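PDB 2OKX: rhamnosidase B, which hydrolyses alpha-L-rhamnosidic bonds, as an alpha-L-rhamnosidase of glycoside hydrolase family 78, probably releasing terminal rhamnose from its substrates. Local coordinates for residues W6-I11 with G110-I115; G678-D683 with G693-Q698; P893-L898 with T940-I945. All blocks are in the same frame, centred on the assembly; numbering follows the deposited sequence.

The three contacts follow one another along the chain without overlap, each closing before the next opens, and each samples a different part of this multidomain enzyme. Contact 1 joins strands 9-12 and 110-117 in the N-terminal beta region. Contact 2 lies about 46 Å away between centres, in the six-hairpin glycosidase domain, where a loop meets the start of helix 696-715. Contact 3 pairs two inter-strand loops of the C-terminal domain, its centre about 38 Å from contact 2 and 61 Å from contact 1. No two of them touch, the nearest atoms of contacts 2 and 3 being about 24 Å apart. They therefore report separately on the N-terminal beta domain, the helical glycosidase domain and the beta-sheet C-terminal domain.

Contact 1 of 3, residues W6-I11 with G110-I115; sequences WNASWI and GLIAEI
I112 has CG1 anti to its backbone N (chi1 -174°), which leaves CG2 between that N and the carbonyl carbon, where it meets the face of W10. I112 CG2 lies 3.7 Å from the centroid of the W10 six-membered ring and 8° off its normal, a CH-pi contact. I112 CD1 also reaches W6 CE3 at 4.0 Å. G110 C lies at the edge of the W10 ring, in its plane, 3.6 Å from W10 CE3. Replacing W10 by an alanine would probably leave I112 CG2 without its ring face, open a gap beside G110 and lose the stack on W187. The extended E114 grips N7 twice: OE1 takes N7 N at 2.6 Å and OE2 takes N7 ND2 at 3.3 Å, both on the syn side but 33° out of the carboxylate plane. Outside the two segments, R4 forms a salt bridge with the same carboxylate. I11 N to L111 O (2.8 Å) and L111 N to I11 O (2.9 Å) form a single antiparallel bridge. It ties the edge strand 9-12 of a seven-stranded sheet to strand 110-117 of a five-stranded one, consistent with the beta sandwich of galactose-binding-like domains.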
loop_
_atom_site.group_PDB
_atom_site.type_symbol
_atom_site.label_atom_id
_atom_site.label_comp_id
_atom_site.label_asym_id
_atom_site.label_seq_id
_atom_site.Cartn_x
_atom_site.Cartn_y
_atom_site.Cartn_z
ATOM N N TRP A 6 -26.418 16.502 12.138
ATOM C CA TRP A 6 -26.900 15.146 12.213
ATOM C C TRP A 6 -28.072 14.935 13.177
ATOM O O TRP A 6 -28.171 15.588 14.221
ATOM C CB TRP A 6 -25.747 14.221 12.616
ATOM C CG TRP A 6 -24.647 14.154 11.600
ATOM C CD1 TRP A 6 -23.674 15.085 11.365
ATOM C CD2 TRP A 6 -24.407 13.083 10.690
ATOM N NE1 TRP A 6 -22.835 14.651 10.367
ATOM C CE2 TRP A 6 -23.263 13.423 9.935
ATOM C CE3 TRP A 6 -25.047 11.867 10.439
ATOM C CZ2 TRP A 6 -22.742 12.583 8.937
ATOM C CZ3 TRP A 6 -24.528 11.027 9.446
ATOM C CH2 TRP A 6 -23.384 11.395 8.710
ATOM N N ASN A 7 -28.942 14.002 12.811
ATOM C CA ASN A 7 -30.105 13.641 13.610
ATOM C C ASN A 7 -30.017 12.143 13.837
ATOM O O ASN A 7 -31.028 11.455 13.961
ATOM C CB ASN A 7 -31.399 13.971 12.864
ATOM C CG ASN A 7 -31.533 15.446 12.565
ATOM O OD1 ASN A 7 -31.570 16.273 13.476
ATOM N ND2 ASN A 7 -31.600 15.788 11.280
ATOM N N ALA A 8 -28.786 11.646 13.866
ATOM C CA ALA A 8 -28.529 10.230 14.077
ATOM C C ALA A 8 -27.456 10.108 15.146
ATOM O O ALA A 8 -26.771 11.083 15.461
ATOM C CB ALA A 8 -28.060 9.578 12.780
ATOM N N SER A 9 -27.306 8.911 15.698
ATOM C CA SER A 9 -26.316 8.688 16.739
ATOM C C SER A 9 -25.329 7.592 16.373
ATOM O O SER A 9 -25.675 6.643 15.669
ATOM C CB SER A 9 -27.018 8.310 18.047
ATOM O OG SER A 9 -27.957 9.301 18.424
ATOM N N TRP A 10 -24.094 7.737 16.844
ATOM C CA TRP A 10 -23.077 6.723 16.612
ATOM C C TRP A 10 -23.539 5.520 17.422
ATOM O O TRP A 10 -23.905 5.663 18.592
ATOM C CB TRP A 10 -21.716 7.164 17.151
ATOM C CG TRP A 10 -20.916 8.042 16.252
ATOM C CD1 TRP A 10 -20.841 9.401 16.282
ATOM C CD2 TRP A 10 -20.025 7.611 15.216
ATOM N NE1 TRP A 10 -19.950 9.849 15.333
ATOM C CE2 TRP A 10 -19.436 8.768 14.664
ATOM C CE3 TRP A 10 -19.665 6.357 14.705
ATOM C CZ2 TRP A 10 -18.502 8.710 13.623
ATOM C CZ3 TRP A 10 -18.734 6.299 13.667
ATOM C CH2 TRP A 10 -18.166 7.468 13.141
ATOM N N ILE A 11 -23.531 4.342 16.814
ATOM C CA ILE A 11 -23.950 3.143 17.522
ATOM C C ILE A 11 -22.965 2.000 17.342
ATOM O O ILE A 11 -22.192 1.964 16.382
ATOM C CB ILE A 11 -25.335 2.652 17.048
ATOM C CG1 ILE A 11 -25.278 2.273 15.566
ATOM C CG2 ILE A 11 -26.380 3.728 17.291
ATOM C CD1 ILE A 11 -26.562 1.648 15.040
ATOM N N GLY A 110 -17.898 1.677 15.627
ATOM C CA GLY A 110 -19.021 2.580 15.509
ATOM C C GLY A 110 -19.573 2.780 14.114
ATOM O O GLY A 110 -18.862 2.668 13.114
ATOM N N LEU A 111 -20.864 3.083 14.067
ATOM C CA LEU A 111 -21.572 3.332 12.826
ATOM C C LEU A 111 -22.571 4.460 13.033
ATOM O O LEU A 111 -23.283 4.493 14.038
ATOM C CB LEU A 111 -22.334 2.088 12.378
ATOM C CG LEU A 111 -23.344 2.337 11.249
ATOM C CD1 LEU A 111 -22.608 2.708 9.970
ATOM C CD2 LEU A 111 -24.195 1.092 11.035
ATOM N N ILE A 112 -22.608 5.391 12.090
ATOM C CA ILE A 112 -23.555 6.491 12.143
ATOM C C ILE A 112 -24.067 6.702 10.719
ATOM O O ILE A 112 -23.282 6.904 9.788
ATOM C CB ILE A 112 -22.908 7.788 12.695
ATOM C CG1 ILE A 112 -23.982 8.866 12.857
ATOM C CG2 ILE A 112 -21.790 8.262 11.779
ATOM C CD1 ILE A 112 -23.520 10.084 13.622
ATOM N N ALA A 113 -25.384 6.622 10.554
ATOM C CA ALA A 113 -26.000 6.784 9.244
ATOM C C ALA A 113 -27.361 7.446 9.357
ATOM O O ALA A 113 -28.087 7.242 10.328
ATOM C CB ALA A 113 -26.135 5.429 8.562
ATOM N N GLU A 114 -27.707 8.235 8.349
ATOM C CA GLU A 114 -28.979 8.934 8.344
ATOM C C GLU A 114 -29.488 9.124 6.920
ATOM O O GLU A 114 -28.735 9.537 6.037
ATOM C CB GLU A 114 -28.812 10.299 9.013
ATOM C CG GLU A 114 -30.110 11.045 9.269
ATOM C CD GLU A 114 -29.868 12.459 9.755
ATOM O OE1 GLU A 114 -28.975 12.646 10.606
ATOM O OE2 GLU A 114 -30.574 13.380 9.294
ATOM N N ILE A 115 -30.761 8.807 6.703
ATOM C CA ILE A 115 -31.379 8.975 5.395
ATOM C C ILE A 115 -32.224 10.238 5.462
ATOM O O ILE A 115 -33.089 10.369 6.327
ATOM C CB ILE A 115 -32.281 7.781 5.028
ATOM C CG1 ILE A 115 -31.432 6.516 4.890
ATOM C CG2 ILE A 115 -33.021 8.068 3.729
ATOM C CD1 ILE A 115 -32.221 5.290 4.500
#

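Contact 2 of 3, residues G678-D683 with G693-Q698; sequences GWNLLD and GIVTHQ
The imidazole of H697 has L682 over the centre of one face, with L682 CB 3.5 Å from the ring centroid and 12° off the normal, a CH-pi contact. V695 CG1 lies on the opposite face, offset toward the rim, and the backbone of N680 comes in at the edge, where N680 O is 3.3 Å from H697 CE1. L682 CD2 extends the first contact to H697 CB at 3.6 Å, the two side chains sliding past each other in opposite directions. The ring is further fixed by a hydrogen bond from NE2 to Q689. V695 is the N-cap of helix 696-715, so the site joins a loop, with an inverse gamma turn centred on N680, to the first turn of a helix in the six-hairpin glycosidase domain, whose family fold is an (alpha/alpha)6 barrel. Next to the ring, N680 CB touches V695 CG2 at 3.5 Å. With CG of Q698 between its backbone N and carbonyl carbon (chi1 48°) and the chain extended beyond it, Q698 OE1 comes to 3.2 Å from N680 CB. One water bridges the two segments, donating to Q698 OE1 at 2.8 Å and to L681 O at 2.9 Å.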
loop_
_atom_site.group_PDB
_atom_site.type_symbol
_atom_site.label_atom_id
_atom_site.label_comp_id
_atom_site.label_asym_id
_atom_site.label_seq_id
_atom_site.Cartn_x
_atom_site.Cartn_y
_atom_site.Cartn_z
ATOM N N GLY A 678 17.441 11.639 11.821
ATOM C CA GLY A 678 16.208 11.012 11.381
ATOM C C GLY A 678 16.378 10.192 10.119
ATOM O O GLY A 678 17.496 9.889 9.713
ATOM N N TRP A 679 15.262 9.830 9.495
ATOM C CA TRP A 679 15.288 9.029 8.276
ATOM C C TRP A 679 15.552 9.967 7.100
ATOM O O TRP A 679 14.626 10.536 6.528
ATOM C CB TRP A 679 13.943 8.313 8.118
ATOM C CG TRP A 679 13.941 7.162 7.158
ATOM C CD1 TRP A 679 15.021 6.599 6.536
ATOM C CD2 TRP A 679 12.796 6.420 6.725
ATOM N NE1 TRP A 679 14.617 5.553 5.742
ATOM C CE2 TRP A 679 13.255 5.422 5.839
ATOM C CE3 TRP A 679 11.424 6.501 7.002
ATOM C CZ2 TRP A 679 12.389 4.510 5.223
ATOM C CZ3 TRP A 679 10.561 5.594 6.386
ATOM C CH2 TRP A 679 11.050 4.613 5.509
ATOM N N ASN A 680 16.827 10.122 6.753
ATOM C CA ASN A 680 17.255 11.010 5.668
ATOM C C ASN A 680 17.348 10.248 4.353
ATOM O O ASN A 680 18.414 10.166 3.742
ATOM C CB ASN A 680 18.621 11.604 6.021
ATOM C CG ASN A 680 18.641 12.222 7.406
ATOM O OD1 ASN A 680 19.624 12.098 8.142
ATOM N ND2 ASN A 680 17.557 12.897 7.767
ATOM N N LEU A 681 16.212 9.717 3.916
ATOM C CA LEU A 681 16.139 8.912 2.705
ATOM C C LEU A 681 15.862 9.639 1.397
ATOM O O LEU A 681 15.293 10.730 1.373
ATOM C CB LEU A 681 15.061 7.837 2.885
ATOM C CG LEU A 681 14.792 6.907 1.697
ATOM C CD1 LEU A 681 15.930 5.906 1.591
ATOM C CD2 LEU A 681 13.459 6.188 1.876
ATOM N N LEU A 682 16.271 8.995 0.309
ATOM C CA LEU A 682 16.027 9.482 -1.040
ATOM C C LEU A 682 15.783 8.288 -1.963
ATOM O O LEU A 682 14.706 8.161 -2.536
ATOM C CB LEU A 682 17.200 10.303 -1.585
ATOM C CG LEU A 682 16.980 10.703 -3.056
ATOM C CD1 LEU A 682 15.659 11.457 -3.193
ATOM C CD2 LEU A 682 18.134 11.557 -3.557
ATOM N N ASP A 683 16.771 7.404 -2.087
ATOM C CA ASP A 683 16.656 6.248 -2.977
ATOM C C ASP A 683 17.064 4.924 -2.322
ATOM O O ASP A 683 17.768 4.911 -1.310
ATOM C CB ASP A 683 17.528 6.483 -4.218
ATOM C CG ASP A 683 17.223 5.516 -5.343
ATOM O OD1 ASP A 683 18.062 5.396 -6.266
ATOM O OD2 ASP A 683 16.142 4.887 -5.317
ATOM N N GLY A 693 23.947 13.071 10.362
ATOM C CA GLY A 693 23.893 14.514 10.228
ATOM C C GLY A 693 23.510 15.188 8.927
ATOM O O GLY A 693 22.334 15.267 8.582
ATOM N N ILE A 694 24.515 15.691 8.216
ATOM C CA ILE A 694 24.313 16.421 6.969
ATOM C C ILE A 694 24.277 15.569 5.704
ATOM O O ILE A 694 25.317 15.179 5.173
ATOM C CB ILE A 694 25.410 17.499 6.793
ATOM C CG1 ILE A 694 25.512 18.347 8.060
ATOM C CG2 ILE A 694 25.081 18.392 5.607
ATOM C CD1 ILE A 694 26.636 19.363 8.027
ATOM N N VAL A 695 23.070 15.292 5.220
ATOM C CA VAL A 695 22.904 14.507 4.002
ATOM C C VAL A 695 22.691 15.497 2.857
ATOM O O VAL A 695 21.743 16.284 2.865
ATOM C CB VAL A 695 21.700 13.552 4.116
ATOM C CG1 VAL A 695 21.577 12.712 2.853
ATOM C CG2 VAL A 695 21.876 12.652 5.338
ATOM N N THR A 696 23.578 15.449 1.872
ATOM C CA THR A 696 23.531 16.376 0.749
ATOM C C THR A 696 22.223 16.453 -0.037
ATOM O O THR A 696 21.679 17.542 -0.213
ATOM C CB THR A 696 24.690 16.102 -0.236
ATOM O OG1 THR A 696 25.933 16.100 0.480
ATOM C CG2 THR A 696 24.752 17.188 -1.307
ATOM N N HIS A 697 21.699 15.318 -0.497
ATOM C CA HIS A 697 20.470 15.374 -1.287
ATOM C C HIS A 697 19.309 16.147 -0.653
ATOM O O HIS A 697 18.661 16.938 -1.339
ATOM C CB HIS A 697 20.020 13.967 -1.730
ATOM C CG HIS A 697 19.701 13.026 -0.610
ATOM N ND1 HIS A 697 18.743 13.294 0.344
ATOM C CD2 HIS A 697 20.174 11.789 -0.329
ATOM C CE1 HIS A 697 18.638 12.262 1.162
ATOM N NE2 HIS A 697 19.496 11.336 0.777
ATOM N N GLN A 698 19.042 15.957 0.637
ATOM C CA GLN A 698 17.939 16.700 1.247
ATOM C C GLN A 698 18.289 18.166 1.491
ATOM O O GLN A 698 17.406 19.011 1.627
ATOM C CB GLN A 698 17.457 16.035 2.545
ATOM C CG GLN A 698 18.534 15.631 3.539
ATOM C CD GLN A 698 17.938 14.916 4.743
ATOM O OE1 GLN A 698 17.088 14.038 4.594
ATOM N NE2 GLN A 698 18.383 15.284 5.939
HETATM O O HOH W 1 14.908 13.055 3.052
#

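Contact 3 of 3, residues P893-L898 with T940-I945; sequences PQPCDL and TLPEGI
P895 and P942 meet with their side chains crossing at about a right angle, P895 CD lying 3.8 Å from P942 CG. Each proline opens a beta turn: P895 to L898 is type II', closed by L898 N to P895 O, and P942 to I945 is type II, closed by I945 N to P942 O at 2.9 Å. In the second turn G944 has a positive phi (67°), which favours glycine. The turns lie in two inter-strand loops of the C-terminal domain, one between strands 888-891 and 900-906, the other between strands 936-939 and 946-954, and T940 is backbone-bonded to I891 where the loops leave their strands. P942 makes most of the contacts. Its CB points toward the first loop, and P942 CB sits 3.4 Å from P893 O, with P942 CG and CD also near that carbonyl. P893 takes part through its ring as well, P893 CD coming to 3.6 Å from T940 O. L925 touches P942 and W917 touches both P893 and P895, so strands 912-921 and 924-932 back the prolines. Q894 starts away from P942, but its chain bends at chi2 (-58°), and its end returns to slide past the proline in the opposite direction, Q894 NE2 reaching 4.0 Å from P942 CB. No direct hydrogen bond crosses the contact, and water supplies the polar links. One molecule donates to both P893 O and T940 O, at 2.7 Å for the former. A second donates to Q894 OE1 and accepts from E943 N at 3.1 Å.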
loop_
_atom_site.group_PDB
_atom_site.type_symbol
_atom_site.label_atom_id
_atom_site.label_comp_id
_atom_site.label_asym_id
_atom_site.label_seq_id
_atom_site.Cartn_x
_atom_site.Cartn_y
_atom_site.Cartn_z
ATOM N N PRO A 893 7.751 19.045 -30.070
ATOM C CA PRO A 893 8.128 17.636 -30.224
ATOM C C PRO A 893 9.636 17.403 -30.237
ATOM O O PRO A 893 10.407 18.270 -30.652
ATOM C CB PRO A 893 7.489 17.247 -31.562
ATOM C CG PRO A 893 6.331 18.202 -31.699
ATOM C CD PRO A 893 6.955 19.499 -31.224
ATOM N N GLN A 894 10.037 16.229 -29.752
ATOM C CA GLN A 894 11.431 15.797 -29.741
ATOM C C GLN A 894 11.358 14.336 -30.182
ATOM O O GLN A 894 11.428 13.421 -29.360
ATOM C CB GLN A 894 12.045 15.905 -28.336
ATOM C CG GLN A 894 12.239 17.341 -27.844
ATOM C CD GLN A 894 13.125 18.170 -28.766
ATOM O OE1 GLN A 894 13.155 19.398 -28.670
ATOM N NE2 GLN A 894 13.857 17.504 -29.656
ATOM N N PRO A 895 11.187 14.104 -31.494
ATOM C CA PRO A 895 11.086 12.767 -32.085
ATOM C C PRO A 895 12.250 11.818 -31.815
ATOM O O PRO A 895 12.067 10.597 -31.807
ATOM C CB PRO A 895 10.934 13.059 -33.577
ATOM C CG PRO A 895 10.268 14.412 -33.593
ATOM C CD PRO A 895 11.033 15.141 -32.532
ATOM N N CYS A 896 13.439 12.370 -31.604
ATOM C CA CYS A 896 14.616 11.542 -31.372
ATOM C C CYS A 896 14.714 10.583 -32.551
ATOM O O CYS A 896 14.786 11.025 -33.698
ATOM C CB CYS A 896 14.478 10.770 -30.055
ATOM S SG CYS A 896 14.325 11.837 -28.615
ATOM N N ASP A 897 14.695 9.277 -32.290
ATOM C CA ASP A 897 14.790 8.307 -33.383
ATOM C C ASP A 897 13.458 7.706 -33.818
ATOM O O ASP A 897 13.429 6.705 -34.535
ATOM C CB ASP A 897 15.765 7.180 -33.018
ATOM C CG ASP A 897 15.421 6.499 -31.699
ATOM O OD1 ASP A 897 16.231 5.658 -31.256
ATOM O OD2 ASP A 897 14.357 6.795 -31.104
ATOM N N LEU A 898 12.356 8.318 -33.395
ATOM C CA LEU A 898 11.024 7.829 -33.748
ATOM C C LEU A 898 10.576 8.371 -35.109
ATOM O O LEU A 898 10.998 9.455 -35.521
ATOM C CB LEU A 898 10.020 8.257 -32.677
ATOM C CG LEU A 898 10.339 7.829 -31.240
ATOM C CD1 LEU A 898 9.285 8.393 -30.291
ATOM C CD2 LEU A 898 10.384 6.296 -31.154
ATOM N N THR A 940 6.771 24.842 -31.757
ATOM C CA THR A 940 8.191 24.889 -32.085
ATOM C C THR A 940 8.642 23.542 -32.646
ATOM O O THR A 940 8.692 22.551 -31.918
ATOM C CB THR A 940 9.073 25.177 -30.842
ATOM O OG1 THR A 940 8.641 26.380 -30.199
ATOM C CG2 THR A 940 10.531 25.336 -31.253
ATOM N N LEU A 941 8.963 23.494 -33.933
ATOM C CA LEU A 941 9.444 22.244 -34.510
ATOM C C LEU A 941 10.858 22.022 -33.976
ATOM O O LEU A 941 11.578 22.981 -33.690
ATOM C CB LEU A 941 9.462 22.328 -36.035
ATOM C CG LEU A 941 8.092 22.465 -36.701
ATOM C CD1 LEU A 941 8.264 22.420 -38.208
ATOM C CD2 LEU A 941 7.174 21.325 -36.238
ATOM N N PRO A 942 11.269 20.753 -33.821
ATOM C CA PRO A 942 12.610 20.446 -33.310
ATOM C C PRO A 942 13.744 20.964 -34.196
ATOM O O PRO A 942 13.551 21.231 -35.383
ATOM C CB PRO A 942 12.591 18.921 -33.184
ATOM C CG PRO A 942 11.628 18.501 -34.240
ATOM C CD PRO A 942 10.521 19.519 -34.108
ATOM N N GLU A 943 14.923 21.102 -33.598
ATOM C CA GLU A 943 16.105 21.622 -34.284
ATOM C C GLU A 943 16.307 21.134 -35.709
ATOM O O GLU A 943 16.361 19.929 -35.966
ATOM C CB GLU A 943 17.364 21.327 -33.454
ATOM C CG GLU A 943 18.673 21.777 -34.103
ATOM C CD GLU A 943 19.867 21.659 -33.163
ATOM O OE1 GLU A 943 19.875 20.732 -32.325
ATOM O OE2 GLU A 943 20.804 22.483 -33.268
ATOM N N GLY A 944 16.406 22.093 -36.630
ATOM C CA GLY A 944 16.632 21.793 -38.037
ATOM C C GLY A 944 15.529 21.080 -38.797
ATOM O O GLY A 944 15.727 20.678 -39.942
ATOM N N ILE A 945 14.364 20.928 -38.180
ATOM C CA ILE A 945 13.257 20.241 -38.826
ATOM C C ILE A 945 12.229 21.225 -39.380
ATOM O O ILE A 945 11.865 22.195 -38.717
ATOM C CB ILE A 945 12.557 19.279 -37.816
ATOM C CG1 ILE A 945 13.575 18.264 -37.280
ATOM C CG2 ILE A 945 11.404 18.553 -38.478
ATOM C CD1 ILE A 945 14.168 17.378 -38.350
HETATM O O HOH W 2 10.603 20.944 -30.618
HETATM O O HOH W 3 14.934 21.172 -30.467
#